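PDB 3DXO: SnoaL-like domain-containing protein from Agrobacterium tumefaciens str. C58, which is of unconfirmed function but is a putative isomerase with an NTF2-like fold of the SnoaL-like family. Local coordinates for residues G64-A70 and S83-P89; A15-N21 and M54-Q60; N78-W84 and G97-L103; A31-R37 and R108-V112. One frame throughout, in Å; residues are numbered along the deposited sequence.

Interaction 1: G64-A70 and S83-P89; sequences GYRFVLA and SWRLISP
Five backbone hydrogen bonds define how the strands 66-70 and 83-87 pair. Arg66 and Ile87 exchange two, Arg66 N to Ile87 O and Ile87 N to Arg66 O, both 2.9 Å. Val68 and Arg85 do the same, with Val68 N to Arg85 O at 2.9 Å and Arg85 N to Val68 O at 2.7 Å, and Ala70 N gives a single one to Ser83 O at 2.8 Å. The strands are antiparallel, their axes at 141° and 4.2 Å apart at closest approach. The non-hydrogen-bonded pair Phe67-Leu86 lies between the two doubly bonded pairs; Leu69-Trp84 follows beyond Val68-Arg85, its CA atoms only 4.2 Å apart and its side chains diverging.

Such a ladder gives a sheet two distinct faces. On one, Val68 CG2 meets Ile87 CG1 at 3.9 Å. On the other, Phe67 (chi1 m) touches Leu86 CD1 through CE2 at 3.4 Å and directs its ring edge at the face of Trp84 (chi1 p), a T-shaped pair with centroids 5.4 Å apart and planes at 79°. Beyond the ladder, where Gly64 (positive phi) and Pro89 leave the extended conformation, Pro89 CD sits over the Tyr65 ring, 3.9 Å from its centroid, in a CH-pi contact.

This is the open end of the 66-76/79-87 hairpin. Strand 93-103 flanks it, with Asp93 in a salt bridge to Arg85, while helix 3-17 packs on Phe67 and Leu69.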
# COMPACT_ATOMS: atom_id res chain seq x y z
N GLY B 64 -23.60 -11.08 7.39
CA GLY B 64 -24.28 -9.81 7.61
C GLY B 64 -23.35 -8.59 7.60
O GLY B 64 -23.84 -7.45 7.50
N TYR B 65 -22.03 -8.79 7.67
CA TYR B 65 -21.11 -7.66 7.66
C TYR B 65 -21.00 -7.02 6.28
O TYR B 65 -21.33 -7.63 5.28
CB TYR B 65 -19.73 -8.05 8.20
CG TYR B 65 -19.72 -8.24 9.72
CD1 TYR B 65 -20.26 -9.37 10.30
CD2 TYR B 65 -19.22 -7.25 10.57
CE1 TYR B 65 -20.30 -9.53 11.66
CE2 TYR B 65 -19.24 -7.42 11.95
CZ TYR B 65 -19.78 -8.56 12.49
OH TYR B 65 -19.82 -8.75 13.86
N ARG B 66 -20.62 -5.75 6.23
CA ARG B 66 -20.47 -5.06 4.97
C ARG B 66 -19.17 -4.29 4.96
O ARG B 66 -18.61 -4.00 6.01
CB ARG B 66 -21.59 -4.08 4.82
CG ARG B 66 -22.91 -4.68 4.53
CD ARG B 66 -23.99 -3.72 4.97
NE ARG B 66 -23.69 -2.40 4.44
CZ ARG B 66 -24.08 -1.25 4.99
NH1 ARG B 66 -24.79 -1.26 6.15
NH2 ARG B 66 -23.73 -0.09 4.40
N PHE B 67 -18.69 -3.93 3.78
CA PHE B 67 -17.44 -3.18 3.61
C PHE B 67 -17.76 -1.86 2.90
O PHE B 67 -18.06 -1.88 1.73
CB PHE B 67 -16.44 -4.03 2.80
CG PHE B 67 -16.29 -5.42 3.34
CD1 PHE B 67 -17.12 -6.43 2.90
CD2 PHE B 67 -15.37 -5.70 4.31
CE1 PHE B 67 -17.01 -7.72 3.41
CE2 PHE B 67 -15.24 -6.99 4.83
CZ PHE B 67 -16.06 -8.00 4.38
N VAL B 68 -17.70 -0.74 3.61
CA VAL B 68 -18.10 0.54 3.06
C VAL B 68 -16.89 1.44 2.85
O VAL B 68 -16.02 1.57 3.73
CB VAL B 68 -19.10 1.23 4.00
CG1 VAL B 68 -19.52 2.56 3.45
CG2 VAL B 68 -20.29 0.33 4.24
N LEU B 69 -16.86 2.09 1.70
CA LEU B 69 -15.75 2.94 1.34
C LEU B 69 -15.64 4.09 2.34
O LEU B 69 -16.65 4.58 2.81
CB LEU B 69 -15.95 3.45 -0.09
CG LEU B 69 -14.85 4.19 -0.85
CD1 LEU B 69 -13.62 3.31 -1.12
CD2 LEU B 69 -15.44 4.69 -2.14
N ALA B 70 -14.41 4.45 2.69
CA ALA B 70 -14.09 5.55 3.60
C ALA B 70 -13.12 6.47 2.86
O ALA B 70 -12.17 6.01 2.23
CB ALA B 70 -13.46 5.03 4.87
N SER B 83 -9.52 3.10 1.34
CA SER B 83 -9.83 2.54 2.65
C SER B 83 -11.32 2.28 2.79
O SER B 83 -12.13 2.88 2.09
CB SER B 83 -9.32 3.42 3.78
OG SER B 83 -7.90 3.38 3.78
N TRP B 84 -11.65 1.34 3.68
CA TRP B 84 -13.03 0.93 3.90
C TRP B 84 -13.24 0.61 5.37
O TRP B 84 -12.29 0.32 6.07
CB TRP B 84 -13.35 -0.31 3.05
CG TRP B 84 -12.39 -1.39 3.27
CD1 TRP B 84 -11.27 -1.64 2.55
CD2 TRP B 84 -12.41 -2.37 4.34
NE1 TRP B 84 -10.61 -2.73 3.07
CE2 TRP B 84 -11.28 -3.18 4.18
CE3 TRP B 84 -13.27 -2.62 5.41
CZ2 TRP B 84 -10.95 -4.23 5.06
CZ3 TRP B 84 -12.97 -3.68 6.28
CH2 TRP B 84 -11.81 -4.47 6.09
N ARG B 85 -14.50 0.64 5.81
CA ARG B 85 -14.89 0.33 7.17
C ARG B 85 -15.75 -0.93 7.16
O ARG B 85 -16.51 -1.17 6.21
CB ARG B 85 -15.73 1.49 7.73
CG ARG B 85 -15.08 2.88 7.72
CD ARG B 85 -13.73 2.89 8.42
NE ARG B 85 -13.84 2.42 9.79
CZ ARG B 85 -12.81 2.06 10.54
NH1 ARG B 85 -11.59 2.10 10.05
NH2 ARG B 85 -13.01 1.62 11.78
N LEU B 86 -15.64 -1.73 8.22
CA LEU B 86 -16.43 -2.95 8.36
C LEU B 86 -17.62 -2.63 9.21
O LEU B 86 -17.46 -2.31 10.39
CB LEU B 86 -15.60 -4.06 9.02
CG LEU B 86 -16.17 -5.48 9.19
CD1 LEU B 86 -16.56 -6.09 7.87
CD2 LEU B 86 -15.15 -6.34 9.89
N ILE B 87 -18.82 -2.74 8.62
CA ILE B 87 -20.09 -2.45 9.30
C ILE B 87 -20.88 -3.74 9.68
O ILE B 87 -21.14 -4.65 8.87
CB ILE B 87 -20.98 -1.47 8.49
CG1 ILE B 87 -20.18 -0.20 8.08
CG2 ILE B 87 -22.23 -1.10 9.28
CD1 ILE B 87 -19.55 0.59 9.20
N SER B 88 -21.24 -3.78 10.96
CA SER B 88 -21.96 -4.86 11.60
C SER B 88 -23.38 -4.94 11.08
O SER B 88 -23.89 -3.96 10.54
CB SER B 88 -21.95 -4.56 13.11
OG SER B 88 -22.94 -5.23 13.84
N PRO B 89 -24.03 -6.12 11.18
CA PRO B 89 -25.42 -6.21 10.79
C PRO B 89 -26.29 -5.12 11.42
O PRO B 89 -27.16 -4.57 10.75
CB PRO B 89 -25.81 -7.60 11.27
CG PRO B 89 -24.54 -8.37 11.14
CD PRO B 89 -23.49 -7.43 11.59

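Interaction 2: A15-N21 and M54-Q60; sequences AWNEEDN and MIEAARQ
Trp16 lays the six-membered ring of its indole over Ile55, whose CG1 stands 3.7 Å from the ring centroid and 12° off the normal, a CH-pi contact over the face. Its chi1 near -79° and chi2 near 88° carry the ring toward helix 47-61, where Ala58 CB meets the ring edge at Trp16 CZ3 (3.7 Å) and the selenomethionine Met54 brings CE to 3.8 Å from Trp16 CZ2. Ile55 (chi1 m, chi2 t) and Ala58, three residues apart, thus offer the ring one side of a regular helix.

The general principle is that a helix end leaves carbonyls without helical partners, which a long side chain can then reach. Here helix 3-17 runs out near Asn17, and Arg59 (m, t, p, then 92°) donates NH1 to Trp16 O at 2.9 Å. Its guanidinium also lies flat against the backbone beyond, with Arg59 CZ 3.3 Å from Glu18 O. In the helix-and-sheet architecture of the NTF2 clan, this joins the first helix to the third, while Phe67 of the sheet meets Trp16 edge-to-face.

The connection from 18 to 20 leads into helix 21-31. Asp20 is its N-cap, accepting from Arg23 N through OD2, and Asp20 N donates to Glu18 OE2 at 2.8 Å. Past this turn, Asn21 OD1 and Glu56 OE1 come within 2.9 Å, but both are acceptors and form no hydrogen bond.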
# COMPACT_ATOMS: atom_id res chain seq x y z
N ALA B 15 -17.52 -6.68 -5.28
CA ALA B 15 -17.27 -8.10 -5.24
C ALA B 15 -17.33 -8.56 -3.80
O ALA B 15 -17.91 -9.58 -3.55
CB ALA B 15 -15.92 -8.44 -5.86
N TRP B 16 -16.75 -7.83 -2.85
CA TRP B 16 -16.79 -8.26 -1.44
C TRP B 16 -18.18 -8.17 -0.83
O TRP B 16 -18.49 -8.87 0.11
CB TRP B 16 -15.81 -7.47 -0.57
CG TRP B 16 -14.41 -7.93 -0.69
CD1 TRP B 16 -13.49 -7.51 -1.59
CD2 TRP B 16 -13.76 -8.93 0.11
NE1 TRP B 16 -12.30 -8.17 -1.40
CE2 TRP B 16 -12.43 -9.04 -0.36
CE3 TRP B 16 -14.15 -9.69 1.22
CZ2 TRP B 16 -11.51 -9.91 0.21
CZ3 TRP B 16 -13.23 -10.55 1.79
CH2 TRP B 16 -11.93 -10.67 1.28
N ASN B 17 -19.02 -7.29 -1.34
CA ASN B 17 -20.36 -7.10 -0.78
C ASN B 17 -21.44 -7.88 -1.47
O ASN B 17 -22.60 -7.80 -1.09
CB ASN B 17 -20.72 -5.62 -0.83
CG ASN B 17 -19.99 -4.82 0.19
OD1 ASN B 17 -19.95 -5.20 1.36
ND2 ASN B 17 -19.44 -3.68 -0.23
N GLU B 18 -21.07 -8.59 -2.53
CA GLU B 18 -22.01 -9.39 -3.27
C GLU B 18 -22.42 -10.61 -2.43
O GLU B 18 -21.59 -11.45 -1.99
CB GLU B 18 -21.45 -9.79 -4.62
CG GLU B 18 -22.32 -10.79 -5.37
CD GLU B 18 -23.76 -10.33 -5.54
OE1 GLU B 18 -23.99 -9.17 -5.83
OE2 GLU B 18 -24.67 -11.15 -5.40
N GLU B 19 -23.73 -10.67 -2.23
CA GLU B 19 -24.42 -11.67 -1.44
C GLU B 19 -24.41 -13.08 -2.08
O GLU B 19 -24.19 -14.07 -1.42
CB GLU B 19 -25.83 -11.12 -1.22
CG GLU B 19 -26.76 -11.95 -0.49
CD GLU B 19 -27.53 -12.92 -1.38
OE1 GLU B 19 -27.96 -12.59 -2.50
OE2 GLU B 19 -27.74 -14.05 -0.88
N ASP B 20 -24.62 -13.15 -3.39
CA ASP B 20 -24.70 -14.43 -4.11
C ASP B 20 -23.32 -14.89 -4.55
O ASP B 20 -22.57 -14.13 -5.16
CB ASP B 20 -25.55 -14.27 -5.32
CG ASP B 20 -25.92 -15.56 -5.93
OD1 ASP B 20 -26.67 -16.32 -5.30
OD2 ASP B 20 -25.51 -15.81 -7.06
N ASN B 21 -22.97 -16.13 -4.25
CA ASN B 21 -21.66 -16.68 -4.60
C ASN B 21 -21.46 -16.73 -6.13
O ASN B 21 -20.38 -16.42 -6.64
CB ASN B 21 -21.42 -18.06 -3.92
CG ASN B 21 -21.26 -17.97 -2.36
OD1 ASN B 21 -20.58 -17.08 -1.82
ND2 ASN B 21 -21.86 -18.93 -1.64
N MSE B 54 -11.87 -17.49 -1.50
CA MSE B 54 -11.42 -16.73 -0.33
C MSE B 54 -12.49 -15.77 0.18
O MSE B 54 -12.81 -15.78 1.36
CB MSE B 54 -10.16 -15.96 -0.68
CG MSE B 54 -9.41 -15.37 0.47
SE MSE B 54 -8.11 -14.15 -0.22
CE MSE B 54 -9.28 -12.81 -0.80
N ILE B 55 -13.05 -14.95 -0.70
CA ILE B 55 -14.08 -13.99 -0.31
C ILE B 55 -15.29 -14.69 0.27
O ILE B 55 -15.85 -14.28 1.26
CB ILE B 55 -14.52 -13.10 -1.50
CG1 ILE B 55 -13.35 -12.23 -1.98
CG2 ILE B 55 -15.72 -12.20 -1.07
CD1 ILE B 55 -13.55 -11.56 -3.33
N GLU B 56 -15.70 -15.78 -0.34
CA GLU B 56 -16.81 -16.54 0.18
C GLU B 56 -16.54 -17.10 1.57
O GLU B 56 -17.43 -17.06 2.41
CB GLU B 56 -17.14 -17.69 -0.73
CG GLU B 56 -18.29 -18.53 -0.19
CD GLU B 56 -18.76 -19.56 -1.18
OE1 GLU B 56 -18.75 -19.28 -2.38
OE2 GLU B 56 -19.14 -20.65 -0.79
N ALA B 57 -15.34 -17.64 1.80
CA ALA B 57 -14.97 -18.17 3.12
C ALA B 57 -15.00 -17.04 4.16
O ALA B 57 -15.51 -17.23 5.26
CB ALA B 57 -13.60 -18.85 3.07
N ALA B 58 -14.47 -15.88 3.79
CA ALA B 58 -14.43 -14.70 4.65
C ALA B 58 -15.83 -14.29 5.11
O ALA B 58 -16.10 -14.08 6.29
CB ALA B 58 -13.75 -13.54 3.91
N ARG B 59 -16.72 -14.21 4.14
CA ARG B 59 -18.10 -13.83 4.41
C ARG B 59 -18.85 -14.84 5.22
O ARG B 59 -19.68 -14.44 6.03
CB ARG B 59 -18.83 -13.54 3.12
CG ARG B 59 -18.36 -12.22 2.49
CD ARG B 59 -18.92 -12.05 1.13
NE ARG B 59 -20.38 -12.20 1.16
CZ ARG B 59 -21.25 -11.21 1.31
NH1 ARG B 59 -20.87 -9.95 1.40
NH2 ARG B 59 -22.54 -11.50 1.35
N GLN B 60 -18.56 -16.12 5.04
CA GLN B 60 -19.20 -17.14 5.88
C GLN B 60 -18.81 -16.97 7.33
O GLN B 60 -19.60 -17.27 8.21
CB GLN B 60 -18.96 -18.55 5.35
CG GLN B 60 -19.70 -18.71 4.01
CD GLN B 60 -19.68 -20.10 3.38
OE1 GLN B 60 -19.25 -21.09 3.98
NE2 GLN B 60 -20.19 -20.18 2.17

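Interaction 3: N78-W84 and G97-L103; sequences NFTRFSW and GTDVVSL
Antiparallel strands 79-84 and 97-103 run at 159° with axes 4.8 Å apart, and alternate residues pair across them. Thr80-Val101, Phe82-Asp99 and Trp84-Gly97 are doubly hydrogen-bonded: Val101 N to Thr80 O and Asp99 N to Phe82 O are 2.9 Å, Thr80 N to Val101 O 3.1 Å, Phe82 N to Asp99 O 3.3 Å, and Trp84 N to Gly97 O and Gly97 N to Trp84 O 3.0 Å. Leu103 N donates to Asn78 O (3.0 Å), and Asn78 ND2 (chi1 p) to Leu103 O (2.7 Å). Arg81 and Ser83 bond Asp74 and Ala70, and Thr98, Val100 and Ser102 bond strand 109-117.

Trp84 NE1 reaches Asp99 OD2 at 3.0 Å, its ring lying over Gly97 CA where a CB would clash. Ser83 OG donates to Thr98 OG1 (2.5 Å, very short), itself bonded to Asp117. Arg81 salt-bridges Asp74, and Asp117 of the second subunit.

Phe82 faces helix 3-17 and Val100 the second subunit; a long, curved antiparallel sheet with helices on one face is typical of the NTF2-like fold.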
# COMPACT_ATOMS: atom_id res chain seq x y z
N ASN B 78 -0.82 2.44 -12.60
CA ASN B 78 -1.76 1.34 -12.44
C ASN B 78 -2.04 1.03 -10.96
O ASN B 78 -2.58 -0.03 -10.63
CB ASN B 78 -1.25 0.08 -13.14
CG ASN B 78 0.02 -0.48 -12.50
OD1 ASN B 78 1.00 0.24 -12.31
ND2 ASN B 78 -0.00 -1.77 -12.16
N PHE B 79 -1.68 1.94 -10.06
CA PHE B 79 -1.97 1.76 -8.62
C PHE B 79 -3.14 2.59 -8.13
O PHE B 79 -3.26 3.78 -8.45
CB PHE B 79 -0.75 2.11 -7.75
CG PHE B 79 0.38 1.16 -7.92
CD1 PHE B 79 0.32 -0.11 -7.35
CD2 PHE B 79 1.50 1.53 -8.64
CE1 PHE B 79 1.37 -1.00 -7.51
CE2 PHE B 79 2.55 0.64 -8.79
CZ PHE B 79 2.48 -0.62 -8.23
N THR B 80 -4.00 1.94 -7.36
CA THR B 80 -5.10 2.58 -6.67
C THR B 80 -5.00 2.26 -5.17
O THR B 80 -4.62 1.17 -4.78
CB THR B 80 -6.45 2.09 -7.22
OG1 THR B 80 -6.54 2.46 -8.61
CG2 THR B 80 -7.61 2.69 -6.43
N ARG B 81 -5.28 3.25 -4.34
CA ARG B 81 -5.32 3.09 -2.89
C ARG B 81 -6.63 3.62 -2.34
O ARG B 81 -7.09 4.70 -2.72
CB ARG B 81 -4.22 3.88 -2.20
CG ARG B 81 -4.45 3.92 -0.68
CD ARG B 81 -3.44 4.71 0.10
NE ARG B 81 -3.45 6.13 -0.22
CZ ARG B 81 -2.89 7.05 0.54
NH1 ARG B 81 -2.33 6.72 1.69
NH2 ARG B 81 -2.91 8.32 0.17
N PHE B 82 -7.20 2.86 -1.42
CA PHE B 82 -8.45 3.24 -0.79
C PHE B 82 -8.61 2.55 0.54
O PHE B 82 -7.93 1.55 0.83
CB PHE B 82 -9.64 2.89 -1.69
CG PHE B 82 -9.76 1.43 -1.99
CD1 PHE B 82 -10.49 0.60 -1.17
CD2 PHE B 82 -9.14 0.89 -3.11
CE1 PHE B 82 -10.59 -0.79 -1.45
CE2 PHE B 82 -9.23 -0.47 -3.39
CZ PHE B 82 -9.95 -1.31 -2.56
N SER B 83 -9.52 3.10 1.34
CA SER B 83 -9.83 2.54 2.65
C SER B 83 -11.32 2.28 2.79
O SER B 83 -12.13 2.88 2.09
CB SER B 83 -9.32 3.42 3.78
OG SER B 83 -7.90 3.38 3.78
N TRP B 84 -11.65 1.34 3.68
CA TRP B 84 -13.03 0.93 3.90
C TRP B 84 -13.24 0.61 5.37
O TRP B 84 -12.29 0.32 6.07
CB TRP B 84 -13.35 -0.31 3.05
CG TRP B 84 -12.39 -1.39 3.27
CD1 TRP B 84 -11.27 -1.64 2.55
CD2 TRP B 84 -12.41 -2.37 4.34
NE1 TRP B 84 -10.61 -2.73 3.07
CE2 TRP B 84 -11.28 -3.18 4.18
CE3 TRP B 84 -13.27 -2.62 5.41
CZ2 TRP B 84 -10.95 -4.23 5.06
CZ3 TRP B 84 -12.97 -3.68 6.28
CH2 TRP B 84 -11.81 -4.47 6.09
N GLY B 97 -10.07 -1.42 6.99
CA GLY B 97 -8.82 -1.73 6.29
C GLY B 97 -8.43 -0.70 5.25
O GLY B 97 -9.14 0.30 5.04
N THR B 98 -7.26 -0.93 4.65
CA THR B 98 -6.73 -0.12 3.56
C THR B 98 -6.10 -1.07 2.56
O THR B 98 -5.45 -2.03 2.96
CB THR B 98 -5.70 0.90 4.07
OG1 THR B 98 -6.38 1.80 4.96
CG2 THR B 98 -5.08 1.69 2.92
N ASP B 99 -6.28 -0.81 1.27
CA ASP B 99 -5.71 -1.69 0.25
C ASP B 99 -4.96 -0.93 -0.83
O ASP B 99 -5.28 0.23 -1.15
CB ASP B 99 -6.82 -2.47 -0.48
CG ASP B 99 -7.64 -3.33 0.44
OD1 ASP B 99 -7.19 -4.43 0.85
OD2 ASP B 99 -8.80 -2.92 0.69
N VAL B 100 -3.98 -1.62 -1.42
CA VAL B 100 -3.27 -1.13 -2.58
C VAL B 100 -3.57 -2.16 -3.66
O VAL B 100 -3.26 -3.33 -3.48
CB VAL B 100 -1.78 -0.95 -2.32
CG1 VAL B 100 -1.07 -0.45 -3.60
CG2 VAL B 100 -1.61 0.04 -1.20
N VAL B 101 -4.18 -1.72 -4.75
CA VAL B 101 -4.57 -2.57 -5.87
C VAL B 101 -3.77 -2.23 -7.13
O VAL B 101 -3.50 -1.07 -7.40
CB VAL B 101 -6.08 -2.38 -6.14
CG1 VAL B 101 -6.54 -3.20 -7.34
CG2 VAL B 101 -6.87 -2.76 -4.92
N SER B 102 -3.37 -3.24 -7.91
CA SER B 102 -2.61 -3.02 -9.13
C SER B 102 -3.38 -3.57 -10.31
O SER B 102 -3.92 -4.68 -10.25
CB SER B 102 -1.28 -3.76 -9.10
OG SER B 102 -0.67 -3.69 -7.84
N LEU B 103 -3.41 -2.81 -11.39
CA LEU B 103 -4.04 -3.25 -12.61
C LEU B 103 -2.96 -3.70 -13.55
O LEU B 103 -1.87 -3.15 -13.55
CB LEU B 103 -4.87 -2.11 -13.21
CG LEU B 103 -6.35 -2.10 -12.85
CD1 LEU B 103 -6.65 -2.34 -11.35
CD2 LEU B 103 -7.00 -0.85 -13.32

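Interaction 4: A31-R37 and R108-V112; sequences AWAENTR and RIDNV
A single strand edge here serves two short pieces of chain, because segment 31-37 turns a corner at Glu34 and Asn35 and meets 108-112 on each side of that turn. Before it, Trp32 pairs in parallel with Ile109: Ile109 N donates to Ala31 O and Ala33 N to Ile109 O, both at 2.8 Å. After it, Val112 N donates to Arg37 O at 2.9 Å, while Arg37 N to Asp110 O (3.2 Å) is weak. Thr36 (chi1 t) places OG1 2.9 Å from Ile109 O, and its CA lies 3.3 Å from Asp110 O.

Packing follows the first pairing. Ile109 (m, t) sets CD1 over the six-membered ring of Trp32 (chi1 near -90°), 4.0 Å from the centroid and 4° off its normal, a CH-pi contact. At the outer end, Arg108 NE and NH2 both reach Trp32 O in weak bonds of 3.3 Å, a carbonyl that Gln48 also bonds.

Across its other edge, strand 109-117 meets Ser102, opposite which Asp110 and Asn111 form a classic beta bulge. A chain leaving the helices to pair in parallel with the last strand of a mostly antiparallel sheet is consistent with the mixed sheet of the NTF2-like alpha+beta fold.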
# COMPACT_ATOMS: atom_id res chain seq x y z
N ALA B 31 -13.48 -8.39 -13.26
CA ALA B 31 -12.51 -7.43 -12.71
C ALA B 31 -11.10 -7.98 -12.48
O ALA B 31 -10.11 -7.27 -12.67
CB ALA B 31 -13.04 -6.84 -11.39
N TRP B 32 -10.98 -9.22 -12.04
CA TRP B 32 -9.66 -9.79 -11.73
C TRP B 32 -8.95 -10.49 -12.88
O TRP B 32 -9.60 -11.08 -13.72
CB TRP B 32 -9.77 -10.79 -10.58
CG TRP B 32 -9.62 -10.25 -9.20
CD1 TRP B 32 -8.56 -10.45 -8.37
CD2 TRP B 32 -10.56 -9.47 -8.47
NE1 TRP B 32 -8.77 -9.84 -7.16
CE2 TRP B 32 -9.99 -9.23 -7.19
CE3 TRP B 32 -11.82 -8.94 -8.75
CZ2 TRP B 32 -10.63 -8.49 -6.22
CZ3 TRP B 32 -12.46 -8.21 -7.77
CH2 TRP B 32 -11.86 -7.99 -6.52
N ALA B 33 -7.61 -10.45 -12.87
CA ALA B 33 -6.79 -11.14 -13.87
C ALA B 33 -6.64 -12.63 -13.54
O ALA B 33 -6.88 -13.06 -12.41
CB ALA B 33 -5.43 -10.50 -13.96
N GLU B 34 -6.26 -13.42 -14.55
CA GLU B 34 -6.02 -14.85 -14.35
C GLU B 34 -4.80 -15.03 -13.45
O GLU B 34 -4.83 -15.81 -12.51
CB GLU B 34 -5.91 -15.61 -15.68
CG GLU B 34 -7.24 -15.59 -16.45
CD GLU B 34 -7.34 -16.52 -17.66
OE1 GLU B 34 -6.31 -17.00 -18.19
OE2 GLU B 34 -8.48 -16.77 -18.09
N ASN B 35 -3.72 -14.29 -13.74
CA ASN B 35 -2.55 -14.29 -12.87
C ASN B 35 -2.79 -13.16 -11.91
O ASN B 35 -2.41 -12.03 -12.21
CB ASN B 35 -1.29 -13.97 -13.65
CG ASN B 35 -0.91 -15.06 -14.61
OD1 ASN B 35 -1.73 -15.88 -14.99
ND2 ASN B 35 0.36 -15.05 -15.03
N THR B 36 -3.44 -13.44 -10.78
CA THR B 36 -3.73 -12.41 -9.79
C THR B 36 -3.40 -12.97 -8.42
O THR B 36 -3.39 -14.19 -8.24
CB THR B 36 -5.20 -11.92 -9.84
OG1 THR B 36 -5.35 -10.77 -8.99
CG2 THR B 36 -6.18 -13.01 -9.40
N ARG B 37 -3.15 -12.08 -7.47
CA ARG B 37 -2.68 -12.47 -6.14
C ARG B 37 -3.23 -11.51 -5.09
O ARG B 37 -3.27 -10.30 -5.30
CB ARG B 37 -1.16 -12.34 -6.16
CG ARG B 37 -0.37 -13.18 -5.20
CD ARG B 37 0.23 -14.38 -5.90
NE ARG B 37 1.50 -14.72 -5.25
CZ ARG B 37 1.61 -15.41 -4.11
NH1 ARG B 37 0.52 -15.86 -3.46
NH2 ARG B 37 2.83 -15.65 -3.61
N ARG B 108 -7.22 -5.22 -15.70
CA ARG B 108 -7.78 -6.14 -14.68
C ARG B 108 -6.88 -6.27 -13.47
O ARG B 108 -5.66 -6.16 -13.61
CB ARG B 108 -8.09 -7.50 -15.33
CG ARG B 108 -9.22 -7.37 -16.34
CD ARG B 108 -9.33 -8.49 -17.37
NE ARG B 108 -9.63 -9.80 -16.78
CZ ARG B 108 -9.90 -10.90 -17.48
NH1 ARG B 108 -9.94 -10.86 -18.81
NH2 ARG B 108 -10.14 -12.04 -16.87
N ILE B 109 -7.47 -6.50 -12.30
CA ILE B 109 -6.72 -6.56 -11.03
C ILE B 109 -5.76 -7.75 -10.96
O ILE B 109 -6.17 -8.90 -10.98
CB ILE B 109 -7.67 -6.58 -9.78
CG1 ILE B 109 -8.61 -5.37 -9.79
CG2 ILE B 109 -6.85 -6.61 -8.51
CD1 ILE B 109 -9.58 -5.28 -8.64
N ASP B 110 -4.46 -7.47 -10.87
CA ASP B 110 -3.43 -8.53 -10.80
C ASP B 110 -2.75 -8.65 -9.44
O ASP B 110 -2.05 -9.62 -9.18
CB ASP B 110 -2.37 -8.36 -11.90
CG ASP B 110 -1.53 -7.10 -11.76
OD1 ASP B 110 -1.65 -6.35 -10.78
OD2 ASP B 110 -0.73 -6.85 -12.67
N ASN B 111 -2.95 -7.68 -8.56
CA ASN B 111 -2.27 -7.73 -7.28
C ASN B 111 -2.94 -6.86 -6.21
O ASN B 111 -3.25 -5.71 -6.48
CB ASN B 111 -0.81 -7.27 -7.46
CG ASN B 111 0.13 -7.89 -6.42
OD1 ASN B 111 -0.06 -9.04 -6.02
ND2 ASN B 111 1.14 -7.13 -6.00
N VAL B 112 -3.20 -7.41 -5.03
CA VAL B 112 -3.78 -6.63 -3.95
C VAL B 112 -3.10 -6.91 -2.62
O VAL B 112 -2.90 -8.06 -2.26
CB VAL B 112 -5.27 -6.89 -3.77
CG1 VAL B 112 -5.77 -6.15 -2.52
CG2 VAL B 112 -6.05 -6.45 -5.03

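In the fold
From the N terminus, interaction 2 is the first to have both segments complete, closing a loop that holds helix 21-31 and the short strands after it; it is finished before interactions 1 and 3 open. Interaction 4 opens within that loop but closes only near the end of the chain, so the two cross; they touch where Ala15 meets Trp32. Inside the long loop of interaction 4 nest interactions 1 and 3, which themselves cross and share Ser83 and Trp84. Ser102 carries the sheet on from interaction 3 to interaction 4, whereas Asn17 and Phe67 link interaction 2 to interaction 1. Together they illustrate how successive hairpins and one long-range parallel pairing assemble a sheet against its helices.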